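Local coordinates for dihydrodipicolinate synthase (Bacteroides thetaiotaomicron, PDB 4XKY), which probably acts as a Schiff-base aldolase of the DapA family, joining pyruvate to an aldehyde, as in dihydrodipicolinate synthesis, or splitting N-acetylneuraminate, at residues Gly210-Leu222 / Leu237-Tyr249. Sequence-based numbering, arbitrary orientation.
With ACT (acetate ion), chain E.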
ATOM      1  N   GLY A 210       7.408  -3.869 -24.860  1.00 26.00           N
ATOM      2  CA  GLY A 210       8.010  -2.600 -25.215  1.00 26.58           C
ATOM      3  C   GLY A 210       9.360  -2.674 -25.890  1.00 26.75           C
ATOM      4  O   GLY A 210       9.690  -1.808 -26.716  1.00 27.10           O
ATOM      5  N   GLY A 211      10.154  -3.674 -25.516  1.00 26.71           N
ATOM      6  CA  GLY A 211      11.465  -3.873 -26.105  1.00 28.79           C
ATOM      7  C   GLY A 211      11.365  -4.152 -27.597  1.00 29.32           C
ATOM      8  O   GLY A 211      12.347  -4.000 -28.337  1.00 30.67           O
ATOM      9  N   ALA A 212      10.180  -4.553 -28.051  1.00 29.09           N
ATOM     10  CA  ALA A 212      10.003  -4.835 -29.479  1.00 29.79           C
ATOM     11  C   ALA A 212      10.050  -3.542 -30.306  1.00 30.09           C
ATOM     12  O   ALA A 212      10.246  -3.597 -31.518  1.00 32.41           O
ATOM     13  CB  ALA A 212       8.723  -5.619 -29.744  1.00 29.02           C
ATOM     14  N   ASN A 213       9.862  -2.384 -29.671  1.00 29.17           N
ATOM     15  CA  ASN A 213      10.134  -1.115 -30.356  1.00 29.23           C
ATOM     16  C   ASN A 213      11.574  -1.112 -30.936  1.00 30.29           C
ATOM     17  O   ASN A 213      11.801  -0.612 -32.023  1.00 30.63           O
ATOM     18  CB  ASN A 213       9.949   0.091 -29.424  1.00 29.20           C
ATOM     19  CG  ASN A 213       8.462   0.468 -29.178  1.00 29.09           C
ATOM     20  OD1 ASN A 213       7.876   1.222 -29.934  1.00 31.84           O
ATOM     21  ND2 ASN A 213       7.896   0.002 -28.084  1.00 28.64           N
ATOM     22  N   MET A 214      12.541  -1.650 -30.193  1.00 29.58           N
ATOM     23  CA  MET A 214      13.956  -1.582 -30.579  1.00 29.90           C
ATOM     24  C   MET A 214      14.327  -2.759 -31.482  1.00 30.87           C
ATOM     25  O   MET A 214      14.958  -2.557 -32.514  1.00 29.03           O
ATOM     26  CB  MET A 214      14.902  -1.634 -29.365  1.00 29.95           C
ATOM     27  CG  MET A 214      14.773  -0.516 -28.329  1.00 30.36           C
ATOM     28  SD  MET A 214      15.900  -0.759 -26.929  1.00 32.37           S
ATOM     29  CE  MET A 214      15.117  -2.067 -25.996  1.00 31.10           C
ATOM     30  N   PHE A 215      13.924  -3.971 -31.074  1.00 30.65           N
ATOM     31  CA  PHE A 215      14.389  -5.235 -31.680  1.00 32.61           C
ATOM     32  C   PHE A 215      13.208  -6.159 -31.921  1.00 33.63           C
ATOM     33  O   PHE A 215      13.059  -7.154 -31.233  1.00 34.51           O
ATOM     34  CB  PHE A 215      15.402  -5.950 -30.754  1.00 32.21           C
ATOM     35  CG  PHE A 215      16.546  -5.072 -30.322  1.00 32.15           C
ATOM     36  CD1 PHE A 215      17.412  -4.540 -31.265  1.00 33.00           C
ATOM     37  CD2 PHE A 215      16.750  -4.780 -28.981  1.00 31.29           C
ATOM     38  CE1 PHE A 215      18.453  -3.720 -30.882  1.00 32.72           C
ATOM     39  CE2 PHE A 215      17.769  -3.952 -28.590  1.00 31.08           C
ATOM     40  CZ  PHE A 215      18.629  -3.426 -29.542  1.00 32.40           C
ATOM     41  N   PRO A 216      12.345  -5.822 -32.891  1.00 34.59           N
ATOM     42  CA  PRO A 216      11.135  -6.632 -33.097  1.00 34.84           C
ATOM     43  C   PRO A 216      11.463  -8.088 -33.421  1.00 35.47           C
ATOM     44  O   PRO A 216      10.790  -8.998 -32.942  1.00 35.93           O
ATOM     45  CB  PRO A 216      10.450  -5.963 -34.294  1.00 34.44           C
ATOM     46  CG  PRO A 216      11.449  -4.995 -34.847  1.00 35.64           C
ATOM     47  CD  PRO A 216      12.346  -4.612 -33.722  1.00 34.57           C
ATOM     48  N   GLU A 217      12.510  -8.314 -34.202  1.00 35.52           N
ATOM     49  CA  GLU A 217      12.845  -9.683 -34.607  1.00 38.14           C
ATOM     50  C   GLU A 217      13.218 -10.581 -33.455  1.00 35.75           C
ATOM     51  O   GLU A 217      12.878 -11.755 -33.461  1.00 34.50           O
ATOM     52  CB  GLU A 217      13.974  -9.695 -35.637  1.00 42.01           C
ATOM     53  CG  GLU A 217      13.501  -9.084 -36.939  1.00 47.52           C
ATOM     54  CD  GLU A 217      14.545  -9.046 -38.032  1.00 54.77           C
ATOM     55  OE1 GLU A 217      15.702  -9.476 -37.797  1.00 60.81           O
ATOM     56  OE2 GLU A 217      14.190  -8.584 -39.139  1.00 58.94           O
ATOM     57  N   LEU A 218      13.973 -10.045 -32.501  1.00 34.19           N
ATOM     58  CA  LEU A 218      14.332 -10.808 -31.325  1.00 35.62           C
ATOM     59  C   LEU A 218      13.065 -11.267 -30.597  1.00 35.29           C
ATOM     60  O   LEU A 218      12.978 -12.418 -30.197  1.00 35.11           O
ATOM     61  CB  LEU A 218      15.212  -9.987 -30.379  1.00 36.14           C
ATOM     62  CG  LEU A 218      15.277 -10.491 -28.930  1.00 37.05           C
ATOM     63  CD1 LEU A 218      15.990 -11.828 -28.841  1.00 38.65           C
ATOM     64  CD2 LEU A 218      15.998  -9.482 -28.054  1.00 37.98           C
ATOM     65  N   TYR A 219      12.085 -10.383 -30.415  1.00 33.51           N
ATOM     66  CA  TYR A 219      10.932 -10.769 -29.612  1.00 33.28           C
ATOM     67  C   TYR A 219      10.015 -11.715 -30.379  1.00 35.36           C
ATOM     68  O   TYR A 219       9.413 -12.612 -29.790  1.00 37.10           O
ATOM     69  CB  TYR A 219      10.178  -9.545 -29.113  1.00 33.13           C
ATOM     70  CG  TYR A 219      10.994  -8.792 -28.114  1.00 33.05           C
ATOM     71  CD1 TYR A 219      10.867  -9.034 -26.757  1.00 32.56           C
ATOM     72  CD2 TYR A 219      11.942  -7.896 -28.527  1.00 34.20           C
ATOM     73  CE1 TYR A 219      11.644  -8.364 -25.840  1.00 32.71           C
ATOM     74  CE2 TYR A 219      12.730  -7.223 -27.613  1.00 35.00           C
ATOM     75  CZ  TYR A 219      12.574  -7.467 -26.272  1.00 33.61           C
ATOM     76  OH  TYR A 219      13.345  -6.790 -25.359  1.00 36.11           O
ATOM     77  N   VAL A 220       9.903 -11.509 -31.688  1.00 35.26           N
ATOM     78  CA  VAL A 220       9.148 -12.414 -32.551  1.00 35.72           C
ATOM     79  C   VAL A 220       9.776 -13.798 -32.550  1.00 36.24           C
ATOM     80  O   VAL A 220       9.062 -14.803 -32.452  1.00 35.54           O
ATOM     81  CB  VAL A 220       9.045 -11.867 -33.987  1.00 36.19           C
ATOM     82  CG1 VAL A 220       8.508 -12.922 -34.943  1.00 37.58           C
ATOM     83  CG2 VAL A 220       8.121 -10.660 -33.991  1.00 35.24           C
ATOM     84  N   SER A 221      11.104 -13.840 -32.643  1.00 36.10           N
ATOM     85  CA  SER A 221      11.829 -15.109 -32.557  1.00 37.67           C
ATOM     86  C   SER A 221      11.623 -15.817 -31.237  1.00 37.04           C
ATOM     87  O   SER A 221      11.472 -17.032 -31.213  1.00 37.84           O
ATOM     88  CB  SER A 221      13.332 -14.927 -32.790  1.00 38.23           C
ATOM     89  OG  SER A 221      13.566 -14.520 -34.117  1.00 38.70           O
ATOM     90  N   LEU A 222      11.631 -15.075 -30.139  1.00 36.72           N
ATOM     91  CA  LEU A 222      11.420 -15.694 -28.844  1.00 37.33           C
ATOM     92  C   LEU A 222       9.977 -16.188 -28.705  1.00 36.96           C
ATOM     93  O   LEU A 222       9.737 -17.302 -28.200  1.00 37.09           O
ATOM     94  CB  LEU A 222      11.805 -14.753 -27.711  1.00 38.25           C
ATOM     95  CG  LEU A 222      11.606 -15.213 -26.262  1.00 39.10           C
ATOM     96  CD1 LEU A 222      12.075 -16.630 -25.947  1.00 40.63           C
ATOM     97  CD2 LEU A 222      12.340 -14.222 -25.372  1.00 39.58           C
ATOM     98  N   LEU A 237      17.511 -16.913 -26.318  1.00 44.43           N
ATOM     99  CA  LEU A 237      16.842 -15.630 -26.554  1.00 42.04           C
ATOM    100  C   LEU A 237      16.365 -14.984 -25.262  1.00 39.94           C
ATOM    101  O   LEU A 237      16.415 -13.765 -25.136  1.00 39.06           O
ATOM    102  CB  LEU A 237      15.696 -15.794 -27.551  1.00 41.49           C
ATOM    103  CG  LEU A 237      16.166 -16.255 -28.941  1.00 43.11           C
ATOM    104  CD1 LEU A 237      15.001 -16.461 -29.899  1.00 42.88           C
ATOM    105  CD2 LEU A 237      17.177 -15.294 -29.554  1.00 44.07           C
ATOM    106  N   GLN A 238      15.913 -15.789 -24.302  1.00 38.65           N
ATOM    107  CA  GLN A 238      15.564 -15.250 -22.986  1.00 38.35           C
ATOM    108  C   GLN A 238      16.765 -14.513 -22.348  1.00 39.50           C
ATOM    109  O   GLN A 238      16.591 -13.464 -21.716  1.00 39.69           O
ATOM    110  CB  GLN A 238      15.016 -16.351 -22.053  1.00 37.67           C
ATOM    111  CG  GLN A 238      14.603 -15.882 -20.661  1.00 35.33           C
ATOM    112  CD  GLN A 238      13.415 -14.924 -20.679  1.00 35.75           C
ATOM    113  OE1 GLN A 238      12.843 -14.629 -21.736  1.00 36.18           O
ATOM    114  NE2 GLN A 238      13.044 -14.432 -19.511  1.00 34.04           N
ATOM    115  N   GLU A 239      17.973 -15.037 -22.527  1.00 42.75           N
ATOM    116  CA  GLU A 239      19.157 -14.399 -21.946  1.00 44.93           C
ATOM    117  C   GLU A 239      19.380 -13.012 -22.544  1.00 43.69           C
ATOM    118  O   GLU A 239      19.767 -12.087 -21.826  1.00 44.41           O
ATOM    119  CB  GLU A 239      20.424 -15.256 -22.101  1.00 50.60           C
ATOM    120  CG  GLU A 239      21.703 -14.546 -21.619  1.00 54.94           C
ATOM    121  CD  GLU A 239      22.865 -15.478 -21.270  1.00 60.98           C
ATOM    122  OE1 GLU A 239      22.910 -16.623 -21.767  1.00 66.03           O
ATOM    123  OE2 GLU A 239      23.762 -15.057 -20.500  1.00 66.61           O
ATOM    124  N   LYS A 240      19.140 -12.871 -23.846  1.00 41.55           N
ATOM    125  CA  LYS A 240      19.247 -11.566 -24.497  1.00 40.63           C
ATOM    126  C   LYS A 240      18.156 -10.617 -23.989  1.00 37.49           C
ATOM    127  O   LYS A 240      18.437  -9.468 -23.640  1.00 36.54           O
ATOM    128  CB  LYS A 240      19.147 -11.694 -26.018  1.00 42.41           C
ATOM    129  CG  LYS A 240      20.352 -12.339 -26.684  1.00 47.11           C
ATOM    130  CD  LYS A 240      20.215 -12.221 -28.200  1.00 49.88           C
ATOM    131  CE  LYS A 240      20.967 -13.304 -28.958  1.00 52.92           C
ATOM    132  NZ  LYS A 240      22.414 -12.971 -29.047  1.00 55.97           N
ATOM    133  N   VAL A 241      16.909 -11.085 -23.965  1.00 35.90           N
ATOM    134  CA  VAL A 241      15.845 -10.297 -23.364  1.00 34.55           C
ATOM    135  C   VAL A 241      16.211  -9.897 -21.940  1.00 35.05           C
ATOM    136  O   VAL A 241      16.025  -8.739 -21.577  1.00 35.38           O
ATOM    137  CB  VAL A 241      14.487 -11.015 -23.409  1.00 34.57           C
ATOM    138  CG1 VAL A 241      13.448 -10.284 -22.569  1.00 34.64           C
ATOM    139  CG2 VAL A 241      13.996 -11.068 -24.844  1.00 34.31           C
ATOM    140  N   MET A 242      16.769 -10.803 -21.132  1.00 35.56           N
ATOM    141  CA  MET A 242      17.062 -10.411 -19.739  1.00 35.57           C
ATOM    142  C   MET A 242      18.239  -9.438 -19.650  1.00 36.76           C
ATOM    143  O   MET A 242      18.284  -8.600 -18.748  1.00 37.97           O
ATOM    144  CB  MET A 242      17.227 -11.607 -18.796  1.00 36.58           C
ATOM    145  CG  MET A 242      15.951 -12.414 -18.534  1.00 35.96           C
ATOM    146  SD  MET A 242      14.430 -11.500 -18.144  1.00 38.20           S
ATOM    147  CE  MET A 242      14.975 -10.667 -16.648  1.00 39.31           C
ATOM    148  N   GLN A 243      19.159  -9.503 -20.604  1.00 37.87           N
ATOM    149  CA  GLN A 243      20.243  -8.532 -20.667  1.00 38.81           C
ATOM    150  C   GLN A 243      19.735  -7.117 -21.012  1.00 36.45           C
ATOM    151  O   GLN A 243      20.176  -6.131 -20.432  1.00 36.33           O
ATOM    152  CB  GLN A 243      21.296  -8.982 -21.683  1.00 40.93           C
ATOM    153  CG  GLN A 243      22.576  -8.168 -21.569  1.00 42.46           C
ATOM    154  CD  GLN A 243      23.617  -8.575 -22.581  1.00 43.69           C
ATOM    155  OE1 GLN A 243      23.549  -9.645 -23.140  1.00 46.57           O
ATOM    156  NE2 GLN A 243      24.572  -7.701 -22.835  1.00 46.07           N
ATOM    157  N   ILE A 244      18.814  -7.030 -21.965  1.00 35.53           N
ATOM    158  CA  ILE A 244      18.200  -5.752 -22.343  1.00 34.25           C
ATOM    159  C   ILE A 244      17.544  -5.166 -21.108  1.00 33.34           C
ATOM    160  O   ILE A 244      17.765  -4.006 -20.753  1.00 30.61           O
ATOM    161  CB  ILE A 244      17.153  -5.956 -23.452  1.00 34.60           C
ATOM    162  CG1 ILE A 244      17.843  -6.245 -24.775  1.00 35.79           C
ATOM    163  CG2 ILE A 244      16.261  -4.740 -23.594  1.00 34.01           C
ATOM    164  CD1 ILE A 244      16.954  -6.980 -25.741  1.00 37.27           C
ATOM    165  N   SER A 245      16.756  -5.998 -20.439  1.00 33.75           N
ATOM    166  CA  SER A 245      16.049  -5.584 -19.223  1.00 33.32           C
ATOM    167  C   SER A 245      16.971  -5.091 -18.095  1.00 33.87           C
ATOM    168  O   SER A 245      16.654  -4.110 -17.375  1.00 33.64           O
ATOM    169  CB  SER A 245      15.144  -6.730 -18.736  1.00 33.68           C
ATOM    170  OG  SER A 245      14.588  -6.438 -17.467  1.00 34.00           O
ATOM    171  N   ALA A 246      18.097  -5.779 -17.925  1.00 35.05           N
ATOM    172  CA  ALA A 246      19.064  -5.439 -16.889  1.00 35.42           C
ATOM    173  C   ALA A 246      19.874  -4.202 -17.204  1.00 35.79           C
ATOM    174  O   ALA A 246      20.344  -3.543 -16.275  1.00 35.65           O
ATOM    175  CB  ALA A 246      20.025  -6.595 -16.679  1.00 37.15           C
ATOM    176  N   THR A 247      20.089  -3.928 -18.498  1.00 35.33           N
ATOM    177  CA  THR A 247      21.073  -2.921 -18.937  1.00 35.03           C
ATOM    178  C   THR A 247      20.498  -1.727 -19.691  1.00 33.83           C
ATOM    179  O   THR A 247      21.113  -0.672 -19.678  1.00 34.58           O
ATOM    180  CB  THR A 247      22.221  -3.507 -19.796  1.00 35.94           C
ATOM    181  OG1 THR A 247      21.716  -4.066 -21.033  1.00 35.65           O
ATOM    182  CG2 THR A 247      23.009  -4.549 -18.999  1.00 36.55           C
ATOM    183  N   ILE A 248      19.355  -1.866 -20.360  1.00 31.60           N
ATOM    184  CA  ILE A 248      18.756  -0.708 -21.034  1.00 29.53           C
ATOM    185  C   ILE A 248      17.744  -0.006 -20.154  1.00 29.45           C
ATOM    186  O   ILE A 248      17.516   1.190 -20.318  1.00 29.52           O
ATOM    187  CB  ILE A 248      18.068  -1.072 -22.378  1.00 29.25           C
ATOM    188  CG1 ILE A 248      19.005  -1.802 -23.323  1.00 29.23           C
ATOM    189  CG2 ILE A 248      17.523   0.172 -23.100  1.00 29.21           C
ATOM    190  CD1 ILE A 248      20.200  -0.991 -23.779  1.00 30.95           C
ATOM    191  N   TYR A 249      17.078  -0.734 -19.261  1.00 30.04           N
ATOM    192  CA  TYR A 249      15.970  -0.147 -18.547  1.00 30.08           C
ATOM    193  C   TYR A 249      16.368   0.322 -17.153  1.00 31.59           C
ATOM    194  O   TYR A 249      15.516   0.820 -16.432  1.00 33.46           O
ATOM    195  CB  TYR A 249      14.816  -1.128 -18.431  1.00 30.10           C
ATOM    196  CG  TYR A 249      14.287  -1.664 -19.750  1.00 30.28           C
ATOM    197  CD1 TYR A 249      14.415  -0.938 -20.955  1.00 29.67           C
ATOM    198  CD2 TYR A 249      13.637  -2.887 -19.793  1.00 29.54           C
ATOM    199  CE1 TYR A 249      13.917  -1.446 -22.150  1.00 30.40           C
ATOM    200  CE2 TYR A 249      13.136  -3.396 -20.980  1.00 29.87           C
ATOM    201  CZ  TYR A 249      13.279  -2.682 -22.152  1.00 29.99           C
ATOM    202  OH  TYR A 249      12.769  -3.196 -23.313  1.00 32.31           O
TER
HETATM  203  C   ACT E 401      15.906  -6.758 -34.452  1.00 48.57           C
HETATM  204  O   ACT E 401      14.842  -6.257 -34.893  1.00 43.37           O
HETATM  205  OXT ACT E 401      15.894  -7.641 -33.571  1.00 47.02           O
HETATM  206  CH3 ACT E 401      17.253  -6.314 -34.971  1.00 52.99           C
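L218 fits as a knob among L237, K240, V241 and I244. With CG anti to the backbone N (chi1 161°), its two methyls fork over the facing helix: CD1 lies alongside L237, while CD2 meets I244 tip to tip, 3.5 Å from its CD1. One turn on, L222 spreads over L237 and V241, its CD2 3.6 Å from V241 CG2. Branched aliphatics suit this buried seam, their methyls lodging between opposing side chains. Y219 starts away from the partner helix, but the far end of its ring comes back, CE1 lying 3.7 Å from V241 CG2 and OH 3.6 Å from I244 CD1. That hydroxyl bonds weakly to E193, which also takes a hydrogen bond from Y249 OH. A leucine in place of Y219 would probably leave V241 and I244 less well covered and E193 without one of its hydroxyl partners. Y249 OH stands 3.2 Å from G211 CA, where any side chain would collide with both tyrosine hydroxyls. M214, bent at chi3 (-75°), brings CE against I244 CG2 at 3.8 Å. Helix 216-227, which follows strand 206-207 of the TIM barrel, packs on helix 231-247, with helices 257-268, 285-298 and 196-201 against M214, F215 and L222 respectively.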